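Local coordinates for ESAT-6-like protein SAG1039 (Streptococcus agalactiae serogroup V, PDB 3GWK), which is of unknown function but belongs to the WXG100 (ESAT-6-like) family of small helical proteins, forms a homodimer and is probably secreted, at residues Q25-V30 with T65-L70. Numbering follows the deposited sequence. Where two conformers were deposited one is given.
Sequences QQVTEV and TEFAQL
Val27, on helix 10-44, meets both Ala68 and Phe67 of helix 51-95, and this valine carries the apolar part of the contact by dividing its two methyls between them. Val27 CG1, anti to the backbone N (chi1 170°), lies 4.1 Å from CB of Ala68. Val27 CG2, turned beside the backbone N, comes up to the edge of the Phe67 ring near the ring plane, 4.2 Å from Phe67 CD2, so that neither ring face is used for this touch. The ring gets there by its length, since Phe67 does not leave its backbone pointing straight at the facing helix.

Among the side chains of the two segments, the polar group that touches the partner is the Thr28 hydroxyl. Thr28 OG1 is 3.3 Å from CB of Ala68, a van der Waals touch alone; the hydrogen bond of that hydroxyl is made within its own helix, to Ser24 O. Ser24 also joins the two helices, through a hydrogen bond between its OG and Ala68 O.

The small side chain of Ala68 is consistent with the close approach of the two helices: Ala68 CA is 6.0 Å from Val27 CA, and the local axes come within 8.8 Å. No hydrogen bond links the two segments themselves. Beyond them the second subunit takes over, its Phe57 ring meeting that of Phe67 with the planes inclined at about 60° and its Ile64 packing there too. The segments run nearly antiparallel, at 158°, and exemplify a small residue meeting a beta-branched one where antiparallel helices pack, here in the helical hairpin of WXG100 proteins, two of which associate into the four-helix bundle of the homodimer.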
# COMPACT_ATOMS: atom_id res chain seq x y z
N GLN A 25 -5.30 5.60 3.03
CA GLN A 25 -5.37 6.53 1.92
C GLN A 25 -4.12 6.45 1.01
O GLN A 25 -4.19 6.55 -0.23
CB GLN A 25 -5.57 7.92 2.45
CG GLN A 25 -6.95 8.11 3.13
CD GLN A 25 -7.02 9.41 3.88
OE1 GLN A 25 -6.78 10.46 3.32
NE2 GLN A 25 -7.32 9.34 5.18
N GLN A 26 -2.96 6.34 1.65
CA GLN A 26 -1.69 6.28 0.89
C GLN A 26 -1.63 5.03 0.01
O GLN A 26 -1.25 5.08 -1.15
CB GLN A 26 -0.55 6.33 1.83
CG GLN A 26 -0.21 7.69 2.41
CD GLN A 26 0.90 7.50 3.50
OE1 GLN A 26 0.64 6.92 4.57
NE2 GLN A 26 2.10 7.97 3.21
N VAL A 27 -2.06 3.89 0.55
CA VAL A 27 -2.08 2.63 -0.21
C VAL A 27 -3.05 2.76 -1.41
O VAL A 27 -2.71 2.36 -2.53
CB VAL A 27 -2.48 1.45 0.74
CG1 VAL A 27 -2.75 0.15 -0.04
CG2 VAL A 27 -1.37 1.20 1.77
N THR A 28 -4.23 3.28 -1.17
CA THR A 28 -5.20 3.46 -2.24
C THR A 28 -4.64 4.33 -3.33
O THR A 28 -4.82 4.04 -4.53
CB THR A 28 -6.53 4.05 -1.66
OG1 THR A 28 -7.07 3.05 -0.80
CG2 THR A 28 -7.52 4.41 -2.78
N GLU A 29 -3.98 5.41 -2.97
CA GLU A 29 -3.42 6.32 -4.00
C GLU A 29 -2.34 5.62 -4.81
O GLU A 29 -2.31 5.79 -6.02
CB GLU A 29 -2.84 7.66 -3.50
CG GLU A 29 -2.57 8.67 -4.74
CD GLU A 29 -3.67 8.54 -5.93
OE1 GLU A 29 -3.47 7.93 -7.05
OE2 GLU A 29 -4.80 9.00 -5.72
N VAL A 30 -1.45 4.89 -4.15
CA VAL A 30 -0.41 4.17 -4.88
C VAL A 30 -1.09 3.20 -5.87
O VAL A 30 -0.73 3.13 -7.06
CB VAL A 30 0.54 3.42 -3.96
CG1 VAL A 30 1.46 2.48 -4.83
CG2 VAL A 30 1.38 4.37 -3.17
N THR A 65 -6.29 -3.63 -2.29
CA THR A 65 -7.58 -3.00 -1.98
C THR A 65 -8.10 -3.48 -0.62
O THR A 65 -8.55 -2.66 0.21
CB THR A 65 -8.56 -3.27 -3.10
OG1 THR A 65 -8.06 -2.72 -4.31
CG2 THR A 65 -9.96 -2.66 -2.78
N GLU A 66 -8.00 -4.76 -0.37
CA GLU A 66 -8.46 -5.29 0.93
C GLU A 66 -7.65 -4.70 2.07
O GLU A 66 -8.17 -4.44 3.15
CB GLU A 66 -8.39 -6.81 1.06
CG GLU A 66 -8.87 -7.39 2.52
CD GLU A 66 -10.23 -6.87 2.95
OE1 GLU A 66 -10.47 -6.55 4.04
OE2 GLU A 66 -11.08 -6.62 2.10
N PHE A 67 -6.35 -4.56 1.86
CA PHE A 67 -5.52 -4.02 2.91
C PHE A 67 -5.94 -2.59 3.21
O PHE A 67 -6.06 -2.21 4.38
CB PHE A 67 -4.06 -4.10 2.46
CG PHE A 67 -3.03 -3.72 3.54
CD1 PHE A 67 -2.91 -4.46 4.73
CD2 PHE A 67 -2.17 -2.64 3.37
CE1 PHE A 67 -1.94 -4.15 5.65
CE2 PHE A 67 -1.21 -2.35 4.32
CZ PHE A 67 -1.13 -3.10 5.48
N ALA A 68 -6.10 -1.78 2.20
CA ALA A 68 -6.59 -0.40 2.43
C ALA A 68 -7.91 -0.42 3.18
O ALA A 68 -8.14 0.38 4.07
CB ALA A 68 -6.68 0.36 1.12
N GLN A 69 -8.81 -1.29 2.79
CA GLN A 69 -10.11 -1.37 3.47
C GLN A 69 -9.94 -1.80 4.93
O GLN A 69 -10.57 -1.25 5.85
CB GLN A 69 -11.03 -2.31 2.66
CG GLN A 69 -12.60 -1.92 2.94
CD GLN A 69 -13.10 -0.36 2.40
OE1 GLN A 69 -12.91 0.74 3.14
NE2 GLN A 69 -13.81 -0.30 1.22
N LEU A 70 -9.08 -2.76 5.22
CA LEU A 70 -8.79 -3.19 6.57
C LEU A 70 -8.27 -2.04 7.44
O LEU A 70 -8.69 -1.85 8.60
CB LEU A 70 -7.79 -4.34 6.54
CG LEU A 70 -7.22 -4.74 7.91
CD1 LEU A 70 -8.31 -5.33 8.85
CD2 LEU A 70 -6.09 -5.72 7.72